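Side-chain contacts in ATP phosphoribosyltransferase regulatory subunit (Bacillus halodurans, PDB 3OD1), which is probably required for the first step of histidine biosynthesis, as the regulatory partner of HisG, and may allow feedback control by histidine: residues B[269-274]-B[280-285]; B[168-173]-B[231-236]. One frame throughout, in Å; residues are numbered along the deposited sequence.

Interaction 1: B[269-274]-B[280-285]; sequences LTLVLH and GVVFEG
Leu271 and Leu273, two residues apart in an extended loop, both turn their side chains onto one side of the strand beginning at Val281, where Val282 and Glu284 reach back toward them. The result illustrates how a loop without backbone bonds to a strand can still be fitted to it, branch by branch. Leu271 divides its two methyls between two partners: CD2 meets Val282 CG2 at 3.9 Å, while CD1 lies against the carboxylate of Glu284, 3.5 Å from OE2. Its CG stands opposite the backbone N (chi1 -173°), which carries the fork of the side chain out to the strand. Leu273 and Val282 lie alongside one another, their side chains running in opposite senses, with Leu273 CD1 3.8 Å from Val282 CB and also resting near the carbonyl oxygen of Phe283, at 3.7 Å. The other methyl of Leu273, CD2, approaches Glu284 OE1 at 3.6 Å. Thus the extended Glu284 chain brings a buried carboxylate alongside leucine methyls, which offer it no hydrogen bond; OE2 finds one instead with the hydroxyl of Tyr286, farther along the same strand. An alanine in place of Glu284 would probably leave the Tyr286 hydroxyl without this partner and open a gap beside the methyls of Leu271 and Leu273. Phe283 points its side chain to the other side of the strand, onto Val145, Ile146 and Met149 of helix 139-155, and so the strand is packed between that helix and the leucine loop. The backbone of the strand is bonded through Val282 to Gly166 of strand 162-167 and through Phe283 to Gly297 of strand 295-298, placing the contact over the interior of the large mixed sheet.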
loop_
_atom_site.group_PDB
_atom_site.type_symbol
_atom_site.label_atom_id
_atom_site.label_comp_id
_atom_site.label_asym_id
_atom_site.label_seq_id
_atom_site.Cartn_x
_atom_site.Cartn_y
_atom_site.Cartn_z
ATOM N N LEU B 269 18.926 4.826 29.691
ATOM C CA LEU B 269 19.975 3.840 29.500
ATOM C C LEU B 269 19.531 2.450 29.940
ATOM O O LEU B 269 20.299 1.507 29.855
ATOM C CB LEU B 269 21.267 4.269 30.205
ATOM C CG LEU B 269 22.179 5.165 29.355
ATOM C CD1 LEU B 269 21.407 6.330 28.784
ATOM C CD2 LEU B 269 23.395 5.662 30.147
ATOM N N THR B 270 18.283 2.305 30.389
ATOM C CA THR B 270 17.774 0.961 30.672
ATOM C C THR B 270 17.182 0.332 29.406
ATOM O O THR B 270 16.797 -0.838 29.399
ATOM C CB THR B 270 16.701 0.955 31.779
ATOM O OG1 THR B 270 15.481 1.488 31.268
ATOM C CG2 THR B 270 17.172 1.772 32.982
ATOM N N LEU B 271 17.133 1.113 28.335
ATOM C CA LEU B 271 16.410 0.700 27.135
ATOM C C LEU B 271 17.103 -0.456 26.425
ATOM O O LEU B 271 18.245 -0.332 25.993
ATOM C CB LEU B 271 16.248 1.886 26.180
ATOM C CG LEU B 271 15.377 1.661 24.942
ATOM C CD1 LEU B 271 13.917 1.409 25.336
ATOM C CD2 LEU B 271 15.490 2.849 24.005
ATOM N N VAL B 272 16.405 -1.583 26.326
ATOM C CA VAL B 272 16.864 -2.727 25.553
ATOM C C VAL B 272 15.747 -3.098 24.578
ATOM O O VAL B 272 14.687 -3.572 24.993
ATOM C CB VAL B 272 17.163 -3.940 26.460
ATOM C CG1 VAL B 272 17.433 -5.207 25.615
ATOM C CG2 VAL B 272 18.329 -3.643 27.415
ATOM N N LEU B 273 15.958 -2.864 23.285
ATOM C CA LEU B 273 14.875 -3.054 22.310
ATOM C C LEU B 273 14.813 -4.493 21.809
ATOM O O LEU B 273 13.824 -4.918 21.223
ATOM C CB LEU B 273 15.024 -2.084 21.125
ATOM C CG LEU B 273 14.751 -0.576 21.308
ATOM C CD1 LEU B 273 14.924 0.160 19.981
ATOM C CD2 LEU B 273 13.353 -0.322 21.844
ATOM N N HIS B 274 15.878 -5.248 22.055
ATOM C CA HIS B 274 16.029 -6.565 21.468
ATOM C C HIS B 274 17.203 -7.234 22.170
ATOM O O HIS B 274 18.116 -6.553 22.639
ATOM C CB HIS B 274 16.298 -6.420 19.965
ATOM C CG HIS B 274 16.058 -7.669 19.175
ATOM N ND1 HIS B 274 16.931 -8.735 19.190
ATOM C CD2 HIS B 274 15.059 -8.011 18.326
ATOM C CE1 HIS B 274 16.473 -9.688 18.395
ATOM N NE2 HIS B 274 15.338 -9.274 17.861
ATOM N N GLY B 280 24.014 -0.710 18.986
ATOM C CA GLY B 280 24.482 0.549 19.535
ATOM C C GLY B 280 23.385 1.464 20.022
ATOM O O GLY B 280 22.565 1.069 20.844
ATOM N N VAL B 281 23.399 2.699 19.534
ATOM C CA VAL B 281 22.350 3.666 19.838
ATOM C C VAL B 281 20.991 3.068 19.519
ATOM O O VAL B 281 20.800 2.511 18.442
ATOM C CB VAL B 281 22.524 4.942 19.011
ATOM C CG1 VAL B 281 21.383 5.914 19.276
ATOM C CG2 VAL B 281 23.871 5.584 19.305
ATOM N N VAL B 282 20.067 3.170 20.472
ATOM C CA VAL B 282 18.679 2.760 20.284
ATOM C C VAL B 282 17.772 3.866 20.810
ATOM O O VAL B 282 18.169 4.633 21.690
ATOM C CB VAL B 282 18.347 1.426 21.010
ATOM C CG1 VAL B 282 18.995 0.266 20.291
ATOM C CG2 VAL B 282 18.793 1.469 22.482
ATOM N N PHE B 283 16.569 3.956 20.250
ATOM C CA PHE B 283 15.620 4.980 20.659
ATOM C C PHE B 283 14.176 4.564 20.420
ATOM O O PHE B 283 13.892 3.680 19.608
ATOM C CB PHE B 283 15.909 6.321 19.974
ATOM C CG PHE B 283 15.984 6.248 18.476
ATOM C CD1 PHE B 283 14.853 6.454 17.700
ATOM C CD2 PHE B 283 17.194 6.002 17.837
ATOM C CE1 PHE B 283 14.916 6.396 16.310
ATOM C CE2 PHE B 283 17.263 5.943 16.442
ATOM C CZ PHE B 283 16.122 6.131 15.684
ATOM N N GLU B 284 13.269 5.207 21.143
ATOM C CA GLU B 284 11.849 5.012 20.903
ATOM C C GLU B 284 11.089 6.280 21.225
ATOM O O GLU B 284 11.491 7.046 22.106
ATOM C CB GLU B 284 11.318 3.821 21.701
ATOM C CG GLU B 284 11.414 3.995 23.185
ATOM C CD GLU B 284 10.926 2.773 23.936
ATOM O OE1 GLU B 284 10.720 1.710 23.301
ATOM O OE2 GLU B 284 10.748 2.887 25.161
ATOM N N GLY B 285 9.994 6.508 20.499
ATOM C CA GLY B 285 9.234 7.732 20.642
ATOM C C GLY B 285 7.895 7.470 21.291
ATOM O O GLY B 285 7.264 6.445 21.024
#

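Interaction 2: B[168-173]-B[231-236]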
loop_
_atom_site.group_PDB
_atom_site.type_symbol
_atom_site.label_atom_id
_atom_site.label_comp_id
_atom_site.label_asym_id
_atom_site.label_seq_id
_atom_site.Cartn_x
_atom_site.Cartn_y
_atom_site.Cartn_z
ATOM N N VAL B 168 23.009 0.151 23.442
ATOM C CA VAL B 168 23.334 -1.258 23.629
ATOM C C VAL B 168 24.753 -1.445 24.169
ATOM O O VAL B 168 25.003 -2.345 24.972
ATOM C CB VAL B 168 23.192 -2.049 22.311
ATOM C CG1 VAL B 168 23.859 -3.423 22.422
ATOM C CG2 VAL B 168 21.738 -2.191 21.946
ATOM N N GLY B 169 25.675 -0.598 23.718
ATOM C CA GLY B 169 27.068 -0.720 24.106
ATOM C C GLY B 169 27.248 -0.402 25.580
ATOM O O GLY B 169 27.991 -1.089 26.295
ATOM N N TYR B 170 26.571 0.641 26.048
ATOM C CA TYR B 170 26.667 0.982 27.457
ATOM C C TYR B 170 26.164 -0.168 28.339
ATOM O O TYR B 170 26.869 -0.622 29.247
ATOM C CB TYR B 170 25.933 2.282 27.781
ATOM C CG TYR B 170 26.088 2.657 29.235
ATOM C CD1 TYR B 170 27.198 3.373 29.668
ATOM C CD2 TYR B 170 25.151 2.259 30.182
ATOM C CE1 TYR B 170 27.366 3.707 31.003
ATOM C CE2 TYR B 170 25.311 2.588 31.534
ATOM C CZ TYR B 170 26.425 3.313 31.930
ATOM O OH TYR B 170 26.599 3.650 33.251
ATOM N N VAL B 171 24.947 -0.631 28.068
ATOM C CA VAL B 171 24.352 -1.738 28.811
ATOM C C VAL B 171 25.273 -2.959 28.820
ATOM O O VAL B 171 25.606 -3.488 29.880
ATOM C CB VAL B 171 22.973 -2.142 28.228
ATOM C CG1 VAL B 171 22.429 -3.378 28.935
ATOM C CG2 VAL B 171 21.991 -0.994 28.346
ATOM N N ASN B 172 25.689 -3.406 27.639
ATOM C CA ASN B 172 26.537 -4.598 27.559
ATOM C C ASN B 172 27.864 -4.442 28.309
ATOM O O ASN B 172 28.281 -5.355 29.027
ATOM C CB ASN B 172 26.765 -5.025 26.106
ATOM C CG ASN B 172 25.487 -5.523 25.434
ATOM O OD1 ASN B 172 24.425 -5.582 26.058
ATOM N ND2 ASN B 172 25.588 -5.885 24.159
ATOM N N ALA B 173 28.521 -3.293 28.161
ATOM C CA ALA B 173 29.800 -3.072 28.850
ATOM C C ALA B 173 29.646 -3.158 30.363
ATOM O O ALA B 173 30.458 -3.793 31.045
ATOM C CB ALA B 173 30.416 -1.731 28.455
ATOM N N GLU B 231 26.034 11.896 32.536
ATOM C CA GLU B 231 27.113 12.190 33.475
ATOM C C GLU B 231 27.129 11.173 34.612
ATOM O O GLU B 231 28.170 10.591 34.918
ATOM C CB GLU B 231 26.993 13.618 34.000
ATOM C CG GLU B 231 26.968 14.654 32.890
ATOM C CD GLU B 231 28.069 14.426 31.868
ATOM O OE1 GLU B 231 29.172 13.998 32.271
ATOM O OE2 GLU B 231 27.834 14.675 30.666
ATOM N N GLU B 232 25.964 10.941 35.215
ATOM C CA GLU B 232 25.822 9.920 36.249
ATOM C C GLU B 232 26.174 8.530 35.707
ATOM O O GLU B 232 26.566 7.636 36.458
ATOM C CB GLU B 232 24.395 9.917 36.804
ATOM C CG GLU B 232 23.580 11.162 36.460
ATOM C CD GLU B 232 23.531 12.177 37.590
ATOM O OE1 GLU B 232 24.594 12.717 37.965
ATOM O OE2 GLU B 232 22.421 12.443 38.100
ATOM N N ALA B 233 26.028 8.342 34.399
ATOM C CA ALA B 233 26.333 7.050 33.800
ATOM C C ALA B 233 27.838 6.793 33.802
ATOM O O ALA B 233 28.285 5.643 33.880
ATOM C CB ALA B 233 25.760 6.958 32.379
ATOM N N ARG B 234 28.618 7.866 33.722
ATOM C CA ARG B 234 30.077 7.744 33.674
ATOM C C ARG B 234 30.669 7.052 34.909
ATOM O O ARG B 234 31.682 6.364 34.816
ATOM C CB ARG B 234 30.736 9.113 33.461
ATOM C CG ARG B 234 30.488 9.707 32.083
ATOM C CD ARG B 234 31.311 10.959 31.853
ATOM N NE ARG B 234 30.525 12.003 31.203
ATOM C CZ ARG B 234 30.345 12.107 29.889
ATOM N NH1 ARG B 234 29.611 13.095 29.400
ATOM N NH2 ARG B 234 30.896 11.226 29.064
ATOM N N GLY B 235 30.016 7.218 36.055
ATOM C CA GLY B 235 30.517 6.673 37.306
ATOM C C GLY B 235 30.348 5.173 37.473
ATOM O O GLY B 235 30.989 4.562 38.342
ATOM N N LEU B 236 29.505 4.570 36.638
ATOM C CA LEU B 236 29.163 3.155 36.791
ATOM C C LEU B 236 30.076 2.207 36.033
ATOM O O LEU B 236 30.080 1.007 36.300
ATOM C CB LEU B 236 27.718 2.900 36.361
ATOM C CG LEU B 236 26.664 3.558 37.243
ATOM C CD1 LEU B 236 25.288 3.114 36.805
ATOM C CD2 LEU B 236 26.923 3.191 38.703
#
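Tyr170 reaches across from one segment to the other and delivers its hydroxyl to the backbone of Ala233, an example of one long side chain joining two pieces of chain: the nearest CA atoms of the two segments, those of Tyr170 and Ala233, lie 8.8 Å apart. The phenol gives its hydrogen to Ala233 O, with OH and O 2.7 Å apart. It arrives well to one side of the carbonyl, at a C=O...donor angle of 117°, and tilted 17° from the carbonyl plane. The same oxygen also accepts from Leu236 N, at 3.2 Å, so two donors share it, one from the tyrosine and one from the main chain three residues on. With CG trans to the main-chain nitrogen (chi1 -178°), the tyrosine ring is carried outward from helix 168-179. Its far end is closely fitted: Ala233 CB sits 3.7 Å from Tyr170 CZ, and Leu236, whose side chain runs at about a right angle to the tyrosine, brings CB to 3.4 Å from Tyr170 OH. Leu246 of helix 240-258 touches both Tyr170 and Ala233, and Leu220 and Leu223 also pack on the tyrosine, completing its buried surroundings.

The outward side is looser. Arg234 points away from Tyr170 and grips the exposed Glu231 side-on, NE to OE1 at 2.6 Å and NH1 to OE2 at 2.7 Å, while also resting on Leu246 and Thr250 of helix 240-258. This salt bridge lies within the 231-236 segment and adds nothing across the interface. Here a buried tyrosine ties the helix that directly follows strand 162-167 of the large mixed sheet to segment 231-236, through a side-chain-to-backbone hydrogen bond and apolar packing, within the histidyl-tRNA synthetase-like region of this class-II family member.

Overall arrangement
From the N terminus, the chain passes along strand 162-167 into helix 168-179, where interaction 2 opens; a largely helical excursion of 57 residues intervenes before 231-236 returns to close it. Interaction 1 follows in series, neither nested nor crossed: helix 240-258 and strand 265-268 lead into its loop, and only five residues separate 269-274 from 280-285. The first closure is thus long and ties helices together, the second short and ties a loop to a strand. Their centres are 13 Å apart. Leu269 packs on Tyr170, Val171 and Ala233, while Gly280 O probably accepts a hydrogen bond from Val168 N, joining the start of helix 168-179 to the turn that leads into strand 281-286.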